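Local coordinates for protein ancestral D-type dye decolorizing peroxidase (Geotrichum candidum, PDB 7ANV) that is a haem-containing dye-decolorizing peroxidase that probably uses hydrogen peroxide to oxidise dyes and similar substrates, at residues 398-401 / 402-405; 407-411 / 412-416. All coordinates share one frame; numbering follows the deposited sequence.

Interaction 1 of 2, residues 398-401 / 402-405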
ATOM      1  N   GLN A 398       9.559   2.804   0.196  1.00 17.08           N
ATOM      2  CA  GLN A 398      10.274   3.498  -0.892  1.00 16.48           C
ATOM      3  C   GLN A 398      11.386   4.305  -0.265  1.00 16.81           C
ATOM      4  O   GLN A 398      11.284   4.702   0.907  1.00 16.58           O
ATOM      5  CB  GLN A 398       9.339   4.412  -1.701  1.00 17.07           C
ATOM      6  CG  GLN A 398       8.642   5.519  -0.913  1.00 17.59           C
ATOM      7  CD  GLN A 398       7.247   5.172  -0.454  1.00 17.97           C
ATOM      8  OE1 GLN A 398       6.282   5.269  -1.210  1.00 18.08           O
ATOM      9  NE2 GLN A 398       7.124   4.742   0.781  1.00 18.19           N
ATOM     10  N   SER A 399      12.395   4.632  -1.051  1.00 16.51           N
ATOM     11  CA  SER A 399      13.480   5.510  -0.579  1.00 17.05           C
ATOM     12  C   SER A 399      13.046   6.968  -0.654  1.00 17.75           C
ATOM     13  O   SER A 399      13.721   7.776  -0.049  1.00 17.87           O
ATOM     14  CB  SER A 399      14.724   5.326  -1.385  1.00 17.36           C
ATOM     15  OG  SER A 399      14.484   5.623  -2.760  1.00 17.24           O
ATOM     16  N   ASN A 400      12.026   7.276  -1.450  1.00 18.31           N
ATOM     17  CA  ASN A 400      11.640   8.673  -1.737  1.00 20.42           C
ATOM     18  C   ASN A 400      10.116   8.770  -1.792  1.00 19.13           C
ATOM     19  O   ASN A 400       9.508   8.312  -2.788  1.00 18.43           O
ATOM     20  CB  ASN A 400      12.311   9.037  -3.053  1.00 23.94           C
ATOM     21  CG  ASN A 400      12.287  10.507  -3.332  1.00 29.73           C
ATOM     22  OD1 ASN A 400      11.202  11.089  -3.430  1.00 34.39           O
ATOM     23  ND2 ASN A 400      13.474  11.087  -3.464  1.00 33.14           N
ATOM     24  N   ILE A 401       9.512   9.358  -0.760  1.00 18.63           N
ATOM     25  CA  ILE A 401       8.023   9.389  -0.658  1.00 18.24           C
ATOM     26  C   ILE A 401       7.471  10.190  -1.844  1.00 17.81           C
ATOM     27  O   ILE A 401       6.434   9.791  -2.426  1.00 17.94           O
ATOM     28  CB  ILE A 401       7.581   9.945   0.708  1.00 18.01           C
ATOM     29  CG1 ILE A 401       7.940   8.995   1.861  1.00 18.80           C
ATOM     30  CG2 ILE A 401       6.085  10.225   0.708  1.00 17.85           C
ATOM     31  CD1 ILE A 401       7.569   9.535   3.175  1.00 19.24           C
ATOM     32  N   GLU A 402       8.179  11.253  -2.245  1.00 18.77           N
ATOM     33  CA  GLU A 402       7.730  12.138  -3.362  1.00 19.82           C
ATOM     34  C   GLU A 402       7.666  11.362  -4.662  1.00 19.38           C
ATOM     35  O   GLU A 402       6.797  11.623  -5.485  1.00 20.02           O
ATOM     36  CB  GLU A 402       8.702  13.307  -3.512  1.00 21.90           C
ATOM     37  CG  GLU A 402       8.468  14.311  -2.399  1.00 25.34           C
ATOM     38  CD  GLU A 402       9.231  14.198  -1.087  1.00 28.24           C
ATOM     39  OE1 GLU A 402       9.292  15.259  -0.373  1.00 30.27           O
ATOM     40  OE2 GLU A 402       9.739  13.091  -0.758  1.00 29.35           O
ATOM     41  N   ASN A 403       8.571  10.426  -4.849  1.00 19.93           N
ATOM     42  CA  ASN A 403       8.686   9.682  -6.121  1.00 19.99           C
ATOM     43  C   ASN A 403       7.725   8.499  -6.163  1.00 20.26           C
ATOM     44  O   ASN A 403       7.360   8.080  -7.278  1.00 20.97           O
ATOM     45  CB  ASN A 403      10.102   9.155  -6.348  1.00 21.94           C
ATOM     46  CG  ASN A 403      11.085  10.231  -6.720  1.00 23.68           C
ATOM     47  OD1 ASN A 403      10.684  11.343  -7.036  1.00 25.87           O
ATOM     48  ND2 ASN A 403      12.373   9.913  -6.683  1.00 24.04           N
ATOM     49  N   GLY A 404       7.405   7.933  -4.994  1.00 19.25           N
ATOM     50  CA  GLY A 404       6.575   6.732  -4.833  1.00 18.48           C
ATOM     51  C   GLY A 404       5.150   7.048  -4.481  1.00 18.39           C
ATOM     52  O   GLY A 404       4.415   7.573  -5.363  1.00 19.90           O
ATOM     53  N   PHE A 405       4.749   6.744  -3.251  1.00 18.16           N
ATOM     54  CA  PHE A 405       3.360   6.912  -2.777  1.00 17.40           C
ATOM     55  C   PHE A 405       2.769   8.248  -3.279  1.00 17.45           C
ATOM     56  O   PHE A 405       1.664   8.253  -3.830  1.00 17.07           O
ATOM     57  CB  PHE A 405       3.274   6.861  -1.256  1.00 18.02           C
ATOM     58  CG  PHE A 405       1.920   7.267  -0.763  1.00 18.01           C
ATOM     59  CD1 PHE A 405       0.830   6.439  -0.914  1.00 18.04           C
ATOM     60  CD2 PHE A 405       1.721   8.504  -0.191  1.00 19.01           C
ATOM     61  CE1 PHE A 405      -0.421   6.820  -0.471  1.00 18.70           C
ATOM     62  CE2 PHE A 405       0.478   8.865   0.284  1.00 18.55           C
ATOM     63  CZ  PHE A 405      -0.608   8.041   0.115  1.00 18.30           C
TER
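Gln-398, at the end of strand 391-398, reaches across the turn and accepts a hydrogen bond from the N-H of Phe-405: the OE1 to N distance is 2.9 Å and the N-H...O angle 161°, with the donor somewhat tilted from the carbonyl plane. Its CG is wedged between the backbone N and the carbonyl carbon (chi1 60°), and a bend at chi2 swings the amide toward the start of the helix, while NE2 bonds to Phe-248 O on the adjoining strand. Asn-400 holds the turn through two oxygens, its backbone O and OD1. Asn-400 O takes a bond from Gly-404 N at 3.1 Å and a weak one from Asn-403 N, which also bonds weakly to Asn-400 OD1 (3.1 Å). The amides of Asn-400 and Asn-403 lie stacked, planes 6° apart, with Asn-403 ND2 3.4 Å from Asn-400 CG. Ile-401 O adds a weak bond from Gly-404 N, while its side chain turns to Phe-248 and Tyr-473. This is an Asx motif begun by Asn-400, in the loop that carries the chain from strand 391-398 to the Gly-404 N-cap of helix 405-413, whose first residue, Phe-405, belongs to the haem pocket.

Interaction 2 of 2, residues 407-411 / 412-416. With HEM (protoporphyrin IX containing Fe), chain B.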
ATOM      1  N   PHE A 407       3.536  10.425  -5.648  1.00 18.27           N
ATOM      2  CA  PHE A 407       3.459  10.576  -7.115  1.00 18.71           C
ATOM      3  C   PHE A 407       2.311   9.713  -7.637  1.00 18.20           C
ATOM      4  O   PHE A 407       1.489  10.164  -8.444  1.00 17.06           O
ATOM      5  CB  PHE A 407       4.803  10.223  -7.731  1.00 19.30           C
ATOM      6  CG  PHE A 407       4.997  10.899  -9.059  1.00 20.57           C
ATOM      7  CD1 PHE A 407       5.435  12.207  -9.136  1.00 22.12           C
ATOM      8  CD2 PHE A 407       4.675  10.238 -10.228  1.00 21.71           C
ATOM      9  CE1 PHE A 407       5.616  12.834 -10.360  1.00 22.92           C
ATOM     10  CE2 PHE A 407       4.841  10.873 -11.461  1.00 22.39           C
ATOM     11  CZ  PHE A 407       5.277  12.169 -11.519  1.00 23.22           C
ATOM     12  N   ILE A 408       2.273   8.451  -7.203  1.00 17.25           N
ATOM     13  CA  ILE A 408       1.223   7.488  -7.592  1.00 16.38           C
ATOM     14  C   ILE A 408      -0.136   8.046  -7.236  1.00 16.77           C
ATOM     15  O   ILE A 408      -1.025   8.081  -8.141  1.00 17.65           O
ATOM     16  CB  ILE A 408       1.470   6.115  -6.970  1.00 16.38           C
ATOM     17  CG1 ILE A 408       2.785   5.529  -7.474  1.00 17.17           C
ATOM     18  CG2 ILE A 408       0.279   5.213  -7.274  1.00 16.33           C
ATOM     19  CD1 ILE A 408       3.260   4.357  -6.637  1.00 17.71           C
ATOM     20  N   GLN A 409      -0.321   8.501  -6.001  1.00 16.74           N
ATOM     21  CA  GLN A 409      -1.636   9.023  -5.593  1.00 17.04           C
ATOM     22  C   GLN A 409      -1.970  10.285  -6.396  1.00 17.98           C
ATOM     23  O   GLN A 409      -3.071  10.386  -6.951  1.00 18.25           O
ATOM     24  CB  GLN A 409      -1.686   9.319  -4.104  1.00 17.24           C
ATOM     25  CG  GLN A 409      -3.034   9.829  -3.649  1.00 17.28           C
ATOM     26  CD  GLN A 409      -4.050   8.717  -3.577  1.00 17.83           C
ATOM     27  OE1 GLN A 409      -3.895   7.717  -2.846  1.00 17.43           O
ATOM     28  NE2 GLN A 409      -5.114   8.877  -4.349  1.00 18.06           N
ATOM     29  N   LYS A 410      -1.076  11.259  -6.404  1.00 18.14           N
ATOM     30  CA  LYS A 410      -1.433  12.634  -6.803  1.00 18.27           C
ATOM     31  C   LYS A 410      -1.234  12.878  -8.308  1.00 18.47           C
ATOM     32  O   LYS A 410      -2.083  13.580  -8.886  1.00 19.34           O
ATOM     33  CB  LYS A 410      -0.651  13.620  -5.950  1.00 18.78           C
ATOM     34  CG  LYS A 410      -0.995  13.545  -4.471  1.00 19.13           C
ATOM     35  CD  LYS A 410      -0.422  14.655  -3.649  1.00 20.37           C
ATOM     36  CE  LYS A 410       0.997  14.408  -3.239  1.00 21.37           C
ATOM     37  NZ  LYS A 410       1.513  15.521  -2.424  1.00 20.37           N
ATOM     38  N   SER A 411      -0.156  12.399  -8.915  1.00 18.43           N
ATOM     39  CA  SER A 411       0.124  12.595 -10.360  1.00 18.79           C
ATOM     40  C   SER A 411      -0.636  11.601 -11.247  1.00 17.98           C
ATOM     41  O   SER A 411      -0.840  11.929 -12.410  1.00 18.43           O
ATOM     42  CB  SER A 411       1.590  12.585 -10.664  1.00 19.65           C
ATOM     43  OG  SER A 411       2.190  13.714 -10.091  1.00 20.32           O
ATOM     44  N   TRP A 412      -0.996  10.426 -10.729  1.00 17.85           N
ATOM     45  CA  TRP A 412      -1.562   9.330 -11.533  1.00 17.96           C
ATOM     46  C   TRP A 412      -3.011   9.072 -11.110  1.00 17.48           C
ATOM     47  O   TRP A 412      -3.919   9.416 -11.897  1.00 17.99           O
ATOM     48  CB  TRP A 412      -0.659   8.084 -11.442  1.00 17.96           C
ATOM     49  CG  TRP A 412       0.701   8.259 -12.056  1.00 17.85           C
ATOM     50  CD1 TRP A 412       1.118   9.266 -12.868  1.00 18.38           C
ATOM     51  CD2 TRP A 412       1.791   7.324 -11.992  1.00 17.86           C
ATOM     52  NE1 TRP A 412       2.417   9.051 -13.275  1.00 18.30           N
ATOM     53  CE2 TRP A 412       2.850   7.863 -12.754  1.00 18.26           C
ATOM     54  CE3 TRP A 412       1.997   6.101 -11.341  1.00 17.64           C
ATOM     55  CZ2 TRP A 412       4.079   7.217 -12.881  1.00 18.75           C
ATOM     56  CZ3 TRP A 412       3.211   5.460 -11.472  1.00 17.90           C
ATOM     57  CH2 TRP A 412       4.239   6.014 -12.244  1.00 18.06           C
ATOM     58  N   ALA A 413      -3.245   8.508  -9.937  1.00 17.19           N
ATOM     59  CA  ALA A 413      -4.605   8.120  -9.496  1.00 17.77           C
ATOM     60  C   ALA A 413      -5.560   9.321  -9.519  1.00 17.73           C
ATOM     61  O   ALA A 413      -6.721   9.170  -9.951  1.00 18.36           O
ATOM     62  CB  ALA A 413      -4.526   7.462  -8.147  1.00 18.03           C
ATOM     63  N   ASN A 414      -5.105  10.489  -9.054  1.00 17.98           N
ATOM     64  CA  ASN A 414      -5.948  11.709  -8.948  1.00 18.35           C
ATOM     65  C   ASN A 414      -5.988  12.546 -10.233  1.00 19.06           C
ATOM     66  O   ASN A 414      -6.541  13.653 -10.188  1.00 19.51           O
ATOM     67  CB  ASN A 414      -5.470  12.602  -7.796  1.00 18.23           C
ATOM     68  CG  ASN A 414      -5.607  11.945  -6.432  1.00 18.49           C
ATOM     69  OD1 ASN A 414      -6.228  10.886  -6.285  1.00 18.39           O
ATOM     70  ND2 ASN A 414      -5.076  12.613  -5.419  1.00 19.04           N
ATOM     71  N   ASN A 415      -5.349  12.089 -11.309  1.00 18.95           N
ATOM     72  CA  ASN A 415      -5.186  12.906 -12.514  1.00 19.83           C
ATOM     73  C   ASN A 415      -6.056  12.323 -13.609  1.00 18.88           C
ATOM     74  O   ASN A 415      -5.723  11.264 -14.152  1.00 18.16           O
ATOM     75  CB  ASN A 415      -3.721  12.958 -12.897  1.00 20.21           C
ATOM     76  CG  ASN A 415      -3.511  13.852 -14.085  1.00 23.28           C
ATOM     77  OD1 ASN A 415      -4.464  14.298 -14.706  1.00 21.93           O
ATOM     78  ND2 ASN A 415      -2.246  14.059 -14.421  1.00 27.20           N
ATOM     79  N   PRO A 416      -7.191  12.967 -13.949  1.00 19.14           N
ATOM     80  CA  PRO A 416      -8.119  12.403 -14.941  1.00 19.30           C
ATOM     81  C   PRO A 416      -7.566  12.397 -16.374  1.00 19.45           C
ATOM     82  O   PRO A 416      -8.214  11.804 -17.264  1.00 19.07           O
ATOM     83  CB  PRO A 416      -9.360  13.280 -14.823  1.00 20.33           C
ATOM     84  CG  PRO A 416      -8.842  14.571 -14.289  1.00 20.76           C
ATOM     85  CD  PRO A 416      -7.665  14.246 -13.402  1.00 19.97           C
TER
HETATM   86  CHA HEM B 601      -2.342  -3.276  -6.751  1.00 15.84           C
HETATM   87  CHB HEM B 601      -6.465  -2.926  -4.231  1.00 18.28           C
HETATM   88  CHC HEM B 601      -4.871   1.288  -2.292  1.00 16.89           C
HETATM   89  CHD HEM B 601      -0.962   1.062  -5.147  1.00 16.42           C
HETATM   90  C1A HEM B 601      -3.590  -3.536  -6.215  1.00 16.44           C
HETATM   91  C2A HEM B 601      -4.366  -4.687  -6.498  1.00 17.24           C
HETATM   92  C3A HEM B 601      -5.533  -4.588  -5.808  1.00 17.77           C
HETATM   93  C4A HEM B 601      -5.472  -3.378  -5.064  1.00 16.97           C
HETATM   94  CMA HEM B 601      -6.673  -5.593  -5.777  1.00 18.06           C
HETATM   95  CAA HEM B 601      -4.010  -5.808  -7.469  1.00 19.14           C
HETATM   96  CBA HEM B 601      -3.023  -6.836  -6.944  1.00 19.61           C
HETATM   97  CGA HEM B 601      -1.630  -6.687  -7.484  1.00 23.71           C
HETATM   98  O1A HEM B 601      -1.343  -6.362  -8.651  1.00 30.60           O
HETATM   99  O2A HEM B 601      -0.736  -6.930  -6.739  1.00 28.05           O
HETATM  100  C1B HEM B 601      -6.370  -1.736  -3.483  1.00 18.15           C
HETATM  101  C2B HEM B 601      -7.366  -1.306  -2.549  1.00 17.65           C
HETATM  102  C3B HEM B 601      -6.932  -0.145  -1.981  1.00 17.94           C
HETATM  103  C4B HEM B 601      -5.609   0.144  -2.601  1.00 16.50           C
HETATM  104  CMB HEM B 601      -8.666  -1.998  -2.244  1.00 19.87           C
HETATM  105  CAB HEM B 601      -7.534   0.705  -0.927  1.00 18.31           C
HETATM  106  CBB HEM B 601      -8.445   0.285  -0.014  1.00 19.31           C
HETATM  107  C1C HEM B 601      -3.663   1.621  -2.924  1.00 16.12           C
HETATM  108  C2C HEM B 601      -2.928   2.802  -2.738  1.00 17.10           C
HETATM  109  C3C HEM B 601      -1.837   2.733  -3.585  1.00 17.26           C
HETATM  110  C4C HEM B 601      -1.913   1.492  -4.271  1.00 15.89           C
HETATM  111  CMC HEM B 601      -3.295   3.926  -1.779  1.00 17.67           C
HETATM  112  CAC HEM B 601      -0.752   3.686  -3.831  1.00 16.52           C
HETATM  113  CBC HEM B 601      -0.869   4.984  -3.593  1.00 18.23           C
HETATM  114  C1D HEM B 601      -1.023  -0.190  -5.760  1.00 15.89           C
HETATM  115  C2D HEM B 601       0.084  -0.642  -6.619  1.00 15.68           C
HETATM  116  C3D HEM B 601      -0.320  -1.847  -7.076  1.00 16.54           C
HETATM  117  C4D HEM B 601      -1.655  -2.109  -6.492  1.00 15.61           C
HETATM  118  CMD HEM B 601       1.409   0.031  -6.962  1.00 15.52           C
HETATM  119  CAD HEM B 601       0.453  -2.760  -8.003  1.00 16.94           C
HETATM  120  CBD HEM B 601       0.285  -2.392  -9.487  1.00 17.79           C
HETATM  121  CGD HEM B 601       1.171  -3.224 -10.365  1.00 18.51           C
HETATM  122  O1D HEM B 601       0.627  -3.726 -11.382  1.00 17.56           O
HETATM  123  O2D HEM B 601       2.397  -3.369 -10.125  1.00 17.74           O
HETATM  124  NA  HEM B 601      -4.278  -2.730  -5.317  1.00 17.15           N
HETATM  125  NB  HEM B 601      -5.352  -0.862  -3.463  1.00 17.07           N
HETATM  126  NC  HEM B 601      -3.066   0.847  -3.895  1.00 17.20           N
HETATM  127  ND  HEM B 601      -2.062  -1.059  -5.731  1.00 14.43           N
HETATM  128 FE   HEM B 601      -3.680  -0.958  -4.687  1.00 17.12          FE
HETATM  129  O   HOH W   1       0.148  13.501 -14.262  1.00 35.72           O
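Ile-408 O receives the N-H of Ala-413 almost straight, O to N 2.9 Å with an N-H...O angle of 178°, and Gln-409 O receives Asn-414 N at the same spacing of five residues. Trp-412 N makes do with weak bonds to Phe-407 O and Ile-408 O. This is a wider, pi-type turn closing helix 405-413, which follows a strand of the antiparallel sheet in the C-terminal, ferredoxin-like (dimeric alpha+beta barrel) half of the DyP fold. One side of the turn meets the haem: Ile-408 CG2 lies 3.9 Å from the vinyl carbon CBC, and Gln-409 OE1 4.0 Å from the methyl CMC. With CG turned opposite the backbone N (chi1 -179°) and a bend at chi2, Gln-409 sends NE2 to Asn-414 OD1 at 3.0 Å. The acceptor lies in the Gln-409 amide plane. NE2 also bonds to Ile-434 O, and Asn-414 OD1 to Gln-436 N. Phe-407 and Trp-412 form a T-shaped pair, the phenyl edge directed at the face of the indole five-membered ring, centroids 5.2 Å apart and planes at 83°. Ile-408 CG1 touches Trp-412 CE3 at 4.0 Å, Phe-418 stacks on the same indole, and Arg-363 adds a cation-pi contact to Phe-407. Replacing Trp-412 with an alanine would probably leave the Phe-407 edge and Ile-408 CG1 without their aromatic partner and Phe-418 without its stack, opening a gap between them. Ser-411 OG sits over one face of Phe-407. Asn-415 ND2 donates to Ser-411 O at 3.2 Å, while Asn-415 OD1 takes the N-H of Asn-417.

The two contacts follow one another along the chain and lie at opposite ends of helix 405-413: interaction 1 leads into its N-cap, interaction 2 closes its C-terminal turn. They meet where Glu-402 O packs against Phe-407 CB, 3.3 Å apart. In interaction 1 Gln-398, Ile-401 and Phe-405 are buried on the sheet side, while Asn-400, Glu-402 and Asn-403 are partly exposed; in interaction 2 Ile-408, Gln-409 and Trp-412 are buried, and Phe-407, Ser-411, Asn-414 and Asn-415 partly exposed. Interaction 1 is mostly polar, whereas interaction 2 adds an aromatic cluster to its backbone and amide bonds. Both contribute to the haem pocket. Arg-363 also ties them, touching Asn-403 and Phe-407.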